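Bacillaene synthase decarboxylase PksI (Bacillus subtilis, PDB 4Q1K) catalyses the decarboxylation of a PksL-tethered 3-methylglutaconyl group to a 3-methylcrotonyl moiety during biosynthesis of the antibiotic bacillaene. Local coordinates at residues P115-F129 / A135-N149. The protein carries 1 engineered substitution. Numbering follows the deposited sequence.
Sequences PVIAAMQGHGIGGGF and ADIVILSRESVYTAN
Tyr146 and Met120 meet because each places its CG beside its own backbone N (chi1 -60° and -58°), which carries the phenol hydroxyl to Met120 O while the extended methionine passes the ring at a slant. The hydroxyl donates to Met120 O, with OH 2.7 Å from that oxygen and well above its carbonyl plane, at the centre of an inverse gamma turn. Met120 SD lies obliquely to the same ring, 5.2 Å from its centroid, in a Met-aromatic contact, and its CE reaches Val138 CG1. Leu140 CD2 sits over the centre of one ring face. Phe129 of helix 127-133 receives Tyr146 CB over one face in a CH-pi contact (4.1 Å to the centroid). The tyrosine of strand 145-147 thus reaches back to Met120, a worked example of one side chain linking two sheets in this crotonase-like fold.

Beside this, backbone bonds join the two strand pairs. Parallel pairing links 116-120 to 137-141, with Ala118 N 2.9 Å from Ile137 O, and resumes at Gly124 N and Val145 O (2.9 Å). Gly126, just before the helix, gives its N to Thr147 O at 2.8 Å. Ile117 CG2 packs 3.5 Å from Ile139 CD1. At the other end Asp136 OD2 takes Val116 N on its anti lone pair (2.7 Å, 163°) and also salt-bridges Lys227, while Val116 O accepts from both Asp136 N and Ile137 N.

Strand 71-75 flanks 116-120 on the edge away from 137-141; helix 201-215 covers Ala119, Ile137 and Ile139, helix 186-192 packs on Leu140 and Tyr146, and strand 183-185 lies beside 145-147.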
loop_
_atom_site.group_PDB
_atom_site.type_symbol
_atom_site.label_atom_id
_atom_site.label_comp_id
_atom_site.label_asym_id
_atom_site.label_seq_id
_atom_site.Cartn_x
_atom_site.Cartn_y
_atom_site.Cartn_z
ATOM N N PRO B 115 -3.859 20.028 -9.644
ATOM C CA PRO B 115 -4.517 18.845 -9.089
ATOM C C PRO B 115 -5.862 18.606 -9.770
ATOM O O PRO B 115 -6.623 19.566 -10.068
ATOM C CB PRO B 115 -4.787 19.283 -7.623
ATOM C CG PRO B 115 -3.629 20.149 -7.288
ATOM C CD PRO B 115 -3.410 20.964 -8.557
ATOM N N VAL B 116 -6.110 17.339 -10.080
ATOM C CA VAL B 116 -7.402 16.972 -10.688
ATOM C C VAL B 116 -8.118 16.024 -9.655
ATOM O O VAL B 116 -7.476 15.107 -9.100
ATOM C CB VAL B 116 -7.166 16.158 -11.956
ATOM C CG1 VAL B 116 -8.474 15.676 -12.580
ATOM C CG2 VAL B 116 -6.320 17.045 -12.945
ATOM N N ILE B 117 -9.405 16.281 -9.439
ATOM C CA ILE B 117 -10.263 15.403 -8.612
ATOM C C ILE B 117 -11.164 14.644 -9.587
ATOM O O ILE B 117 -11.976 15.259 -10.294
ATOM C CB ILE B 117 -11.133 16.259 -7.686
ATOM C CG1 ILE B 117 -10.198 17.094 -6.781
ATOM C CG2 ILE B 117 -12.205 15.388 -6.909
ATOM C CD1 ILE B 117 -10.939 18.318 -6.234
ATOM N N ALA B 118 -11.037 13.334 -9.604
ATOM C CA ALA B 118 -11.968 12.480 -10.394
ATOM C C ALA B 118 -13.180 12.178 -9.486
ATOM O O ALA B 118 -13.090 11.357 -8.515
ATOM C CB ALA B 118 -11.300 11.143 -10.714
ATOM N N ALA B 119 -14.250 12.927 -9.715
ATOM C CA ALA B 119 -15.498 12.756 -8.918
ATOM C C ALA B 119 -16.317 11.670 -9.690
ATOM O O ALA B 119 -17.135 12.004 -10.591
ATOM C CB ALA B 119 -16.235 14.108 -8.871
ATOM N N MET B 120 -16.110 10.424 -9.335
ATOM C CA MET B 120 -16.695 9.275 -10.092
ATOM C C MET B 120 -18.021 8.991 -9.429
ATOM O O MET B 120 -18.165 8.021 -8.601
ATOM C CB MET B 120 -15.733 8.073 -10.014
ATOM C CG MET B 120 -14.346 8.405 -10.570
ATOM S SD MET B 120 -13.497 6.769 -10.826
ATOM C CE MET B 120 -11.917 7.297 -11.186
ATOM N N GLN B 121 -19.008 9.844 -9.746
ATOM C CA GLN B 121 -20.345 9.749 -9.107
ATOM C C GLN B 121 -21.137 8.544 -9.703
ATOM O O GLN B 121 -22.133 8.091 -9.108
ATOM C CB GLN B 121 -21.130 11.063 -9.270
ATOM C CG GLN B 121 -22.011 11.198 -10.524
ATOM C CD GLN B 121 -21.274 11.028 -11.875
ATOM O OE1 GLN B 121 -20.039 11.191 -12.002
ATOM N NE2 GLN B 121 -22.042 10.648 -12.878
ATOM N N GLY B 122 -20.729 8.127 -10.886
ATOM C CA GLY B 122 -21.350 6.984 -11.598
ATOM C C GLY B 122 -20.365 5.896 -11.947
ATOM O O GLY B 122 -19.215 5.878 -11.454
ATOM N N HIS B 123 -20.817 4.955 -12.765
ATOM C CA HIS B 123 -19.970 3.787 -13.053
ATOM C C HIS B 123 -18.671 4.142 -13.787
ATOM O O HIS B 123 -18.652 5.090 -14.605
ATOM C CB HIS B 123 -20.733 2.799 -13.910
ATOM C CG HIS B 123 -22.073 2.473 -13.324
ATOM N ND1 HIS B 123 -23.272 2.790 -13.961
ATOM C CD2 HIS B 123 -22.397 1.946 -12.126
ATOM C CE1 HIS B 123 -24.279 2.397 -13.194
ATOM N NE2 HIS B 123 -23.770 1.880 -12.079
ATOM N N GLY B 124 -17.623 3.377 -13.491
ATOM C CA GLY B 124 -16.341 3.624 -14.074
ATOM C C GLY B 124 -15.897 2.250 -14.601
ATOM O O GLY B 124 -15.620 1.305 -13.815
ATOM N N ILE B 125 -15.837 2.130 -15.922
ATOM C CA ILE B 125 -15.671 0.833 -16.574
ATOM C C ILE B 125 -14.424 0.899 -17.515
ATOM O O ILE B 125 -14.317 1.803 -18.345
ATOM C CB ILE B 125 -16.916 0.501 -17.451
ATOM C CG1 ILE B 125 -18.172 0.510 -16.558
ATOM C CG2 ILE B 125 -16.727 -0.840 -18.212
ATOM C CD1 ILE B 125 -19.455 0.610 -17.331
ATOM N N GLY B 126 -13.506 -0.053 -17.331
ATOM C CA GLY B 126 -12.376 -0.272 -18.170
ATOM C C GLY B 126 -11.531 0.956 -18.251
ATOM O O GLY B 126 -11.112 1.503 -17.254
ATOM N N GLY B 127 -11.334 1.435 -19.503
ATOM C CA GLY B 127 -10.544 2.679 -19.722
ATOM C C GLY B 127 -11.079 3.887 -18.970
ATOM O O GLY B 127 -10.277 4.780 -18.603
ATOM N N GLY B 128 -12.410 3.929 -18.804
ATOM C CA GLY B 128 -13.107 5.000 -18.071
ATOM C C GLY B 128 -12.648 5.029 -16.585
ATOM O O GLY B 128 -12.327 6.113 -16.042
ATOM N N PHE B 129 -12.562 3.863 -15.945
ATOM C CA PHE B 129 -12.053 3.733 -14.556
ATOM C C PHE B 129 -10.602 4.105 -14.506
ATOM O O PHE B 129 -10.168 4.901 -13.641
ATOM C CB PHE B 129 -12.271 2.286 -14.115
ATOM C CG PHE B 129 -11.855 1.965 -12.670
ATOM C CD1 PHE B 129 -12.257 2.755 -11.598
ATOM C CD2 PHE B 129 -11.185 0.770 -12.415
ATOM C CE1 PHE B 129 -11.868 2.411 -10.301
ATOM C CE2 PHE B 129 -10.805 0.389 -11.107
ATOM C CZ PHE B 129 -11.186 1.236 -10.049
ATOM N N ALA B 135 -6.096 10.625 -11.794
ATOM C CA ALA B 135 -6.325 11.939 -11.071
ATOM C C ALA B 135 -5.675 11.870 -9.681
ATOM O O ALA B 135 -5.297 10.816 -9.187
ATOM C CB ALA B 135 -7.830 12.178 -10.903
ATOM N N ASP B 136 -5.355 13.058 -9.107
ATOM C CA ASP B 136 -4.530 13.116 -7.896
ATOM C C ASP B 136 -5.428 12.744 -6.715
ATOM O O ASP B 136 -4.961 12.221 -5.729
ATOM C CB ASP B 136 -4.144 14.602 -7.733
ATOM C CG ASP B 136 -3.336 15.073 -8.950
ATOM O OD1 ASP B 136 -2.192 14.525 -9.135
ATOM O OD2 ASP B 136 -3.907 15.734 -9.840
ATOM N N ILE B 137 -6.728 13.018 -6.857
ATOM C CA ILE B 137 -7.714 12.668 -5.791
ATOM C C ILE B 137 -8.851 11.916 -6.414
ATOM O O ILE B 137 -9.402 12.409 -7.454
ATOM C CB ILE B 137 -8.251 13.907 -5.084
ATOM C CG1 ILE B 137 -7.089 14.470 -4.251
ATOM C CG2 ILE B 137 -9.317 13.460 -4.037
ATOM C CD1 ILE B 137 -7.294 15.914 -3.814
ATOM N N VAL B 138 -9.159 10.719 -5.934
ATOM C CA VAL B 138 -10.285 9.960 -6.619
ATOM C C VAL B 138 -11.441 9.817 -5.637
ATOM O O VAL B 138 -11.185 9.439 -4.525
ATOM C CB VAL B 138 -9.782 8.557 -7.015
ATOM C CG1 VAL B 138 -10.999 7.694 -7.531
ATOM C CG2 VAL B 138 -8.627 8.698 -8.087
ATOM N N ILE B 139 -12.690 10.027 -6.021
ATOM C CA ILE B 139 -13.805 9.790 -5.054
ATOM C C ILE B 139 -14.755 8.819 -5.735
ATOM O O ILE B 139 -15.088 9.043 -6.880
ATOM C CB ILE B 139 -14.606 11.124 -4.871
ATOM C CG1 ILE B 139 -13.674 12.229 -4.310
ATOM C CG2 ILE B 139 -15.766 10.892 -3.864
ATOM C CD1 ILE B 139 -14.236 13.654 -4.642
ATOM N N LEU B 140 -15.192 7.760 -5.083
ATOM C CA LEU B 140 -16.108 6.839 -5.690
ATOM C C LEU B 140 -17.523 6.977 -5.096
ATOM O O LEU B 140 -17.666 7.498 -3.994
ATOM C CB LEU B 140 -15.678 5.382 -5.417
ATOM C CG LEU B 140 -14.223 5.010 -5.768
ATOM C CD1 LEU B 140 -14.038 3.504 -5.398
ATOM C CD2 LEU B 140 -13.925 5.296 -7.238
ATOM N N SER B 141 -18.512 6.461 -5.844
ATOM C CA SER B 141 -19.873 6.363 -5.357
ATOM C C SER B 141 -20.139 4.935 -4.833
ATOM O O SER B 141 -19.772 3.908 -5.420
ATOM C CB SER B 141 -20.828 6.617 -6.533
ATOM O OG SER B 141 -22.011 5.806 -6.393
ATOM N N ARG B 142 -20.789 4.864 -3.673
ATOM C CA ARG B 142 -21.002 3.598 -3.068
ATOM C C ARG B 142 -21.792 2.605 -3.946
ATOM O O ARG B 142 -21.546 1.365 -3.905
ATOM C CB ARG B 142 -21.834 3.915 -1.767
ATOM C CG ARG B 142 -21.807 2.768 -0.773
ATOM C CD ARG B 142 -22.467 3.118 0.600
ATOM N NE ARG B 142 -21.831 4.220 1.361
ATOM C CZ ARG B 142 -22.469 4.854 2.356
ATOM N NH1 ARG B 142 -23.714 4.511 2.677
ATOM N NH2 ARG B 142 -21.877 5.805 3.052
ATOM N N GLU B 143 -22.801 3.144 -4.682
ATOM C CA GLU B 143 -23.750 2.287 -5.384
ATOM C C GLU B 143 -23.367 2.092 -6.878
ATOM O O GLU B 143 -23.952 1.258 -7.561
ATOM C CB GLU B 143 -25.209 2.808 -5.183
ATOM C CG GLU B 143 -25.519 4.152 -5.823
ATOM C CD GLU B 143 -25.280 5.325 -4.855
ATOM O OE1 GLU B 143 -24.058 5.595 -4.482
ATOM O OE2 GLU B 143 -26.271 5.973 -4.436
ATOM N N SER B 144 -22.287 2.746 -7.315
ATOM C CA SER B 144 -21.807 2.561 -8.704
ATOM C C SER B 144 -20.896 1.366 -8.843
ATOM O O SER B 144 -20.254 0.928 -7.813
ATOM C CB SER B 144 -21.050 3.810 -9.109
ATOM O OG SER B 144 -22.054 4.894 -9.172
ATOM N N VAL B 145 -20.724 0.911 -10.084
ATOM C CA VAL B 145 -19.853 -0.235 -10.419
ATOM C C VAL B 145 -18.521 0.202 -10.998
ATOM O O VAL B 145 -18.480 1.126 -11.790
ATOM C CB VAL B 145 -20.590 -1.187 -11.343
ATOM C CG1 VAL B 145 -19.652 -2.285 -11.793
ATOM C CG2 VAL B 145 -21.714 -1.828 -10.524
ATOM N N TYR B 146 -17.426 -0.406 -10.522
ATOM C CA TYR B 146 -16.052 -0.064 -11.009
ATOM C C TYR B 146 -15.420 -1.351 -11.475
ATOM O O TYR B 146 -15.482 -2.351 -10.787
ATOM C CB TYR B 146 -15.205 0.615 -9.930
ATOM C CG TYR B 146 -15.932 1.912 -9.506
ATOM C CD1 TYR B 146 -15.891 3.049 -10.302
ATOM C CD2 TYR B 146 -16.704 1.938 -8.321
ATOM C CE1 TYR B 146 -16.658 4.183 -9.974
ATOM C CE2 TYR B 146 -17.446 3.055 -7.970
ATOM C CZ TYR B 146 -17.449 4.173 -8.843
ATOM O OH TYR B 146 -18.116 5.294 -8.513
ATOM N N THR B 147 -14.808 -1.332 -12.672
ATOM C CA THR B 147 -14.181 -2.605 -13.088
ATOM C C THR B 147 -13.019 -2.265 -14.050
ATOM O O THR B 147 -13.114 -1.333 -14.818
ATOM C CB THR B 147 -15.190 -3.522 -13.774
ATOM O OG1 THR B 147 -14.534 -4.666 -14.321
ATOM C CG2 THR B 147 -15.839 -2.807 -14.965
ATOM N N ALA B 148 -11.923 -3.018 -13.973
ATOM C CA ALA B 148 -10.900 -2.930 -15.063
ATOM C C ALA B 148 -11.166 -4.181 -15.872
ATOM O O ALA B 148 -10.611 -5.290 -15.555
ATOM C CB ALA B 148 -9.512 -2.984 -14.417
ATOM N N ASN B 149 -12.182 -4.089 -16.735
ATOM C CA ASN B 149 -12.766 -5.330 -17.337
ATOM C C ASN B 149 -12.100 -5.904 -18.631
ATOM O O ASN B 149 -12.629 -6.856 -19.154
ATOM C CB ASN B 149 -14.264 -5.138 -17.566
ATOM C CG ASN B 149 -14.585 -4.135 -18.625
ATOM O OD1 ASN B 149 -13.711 -3.386 -19.085
ATOM N ND2 ASN B 149 -15.865 -4.092 -19.037
#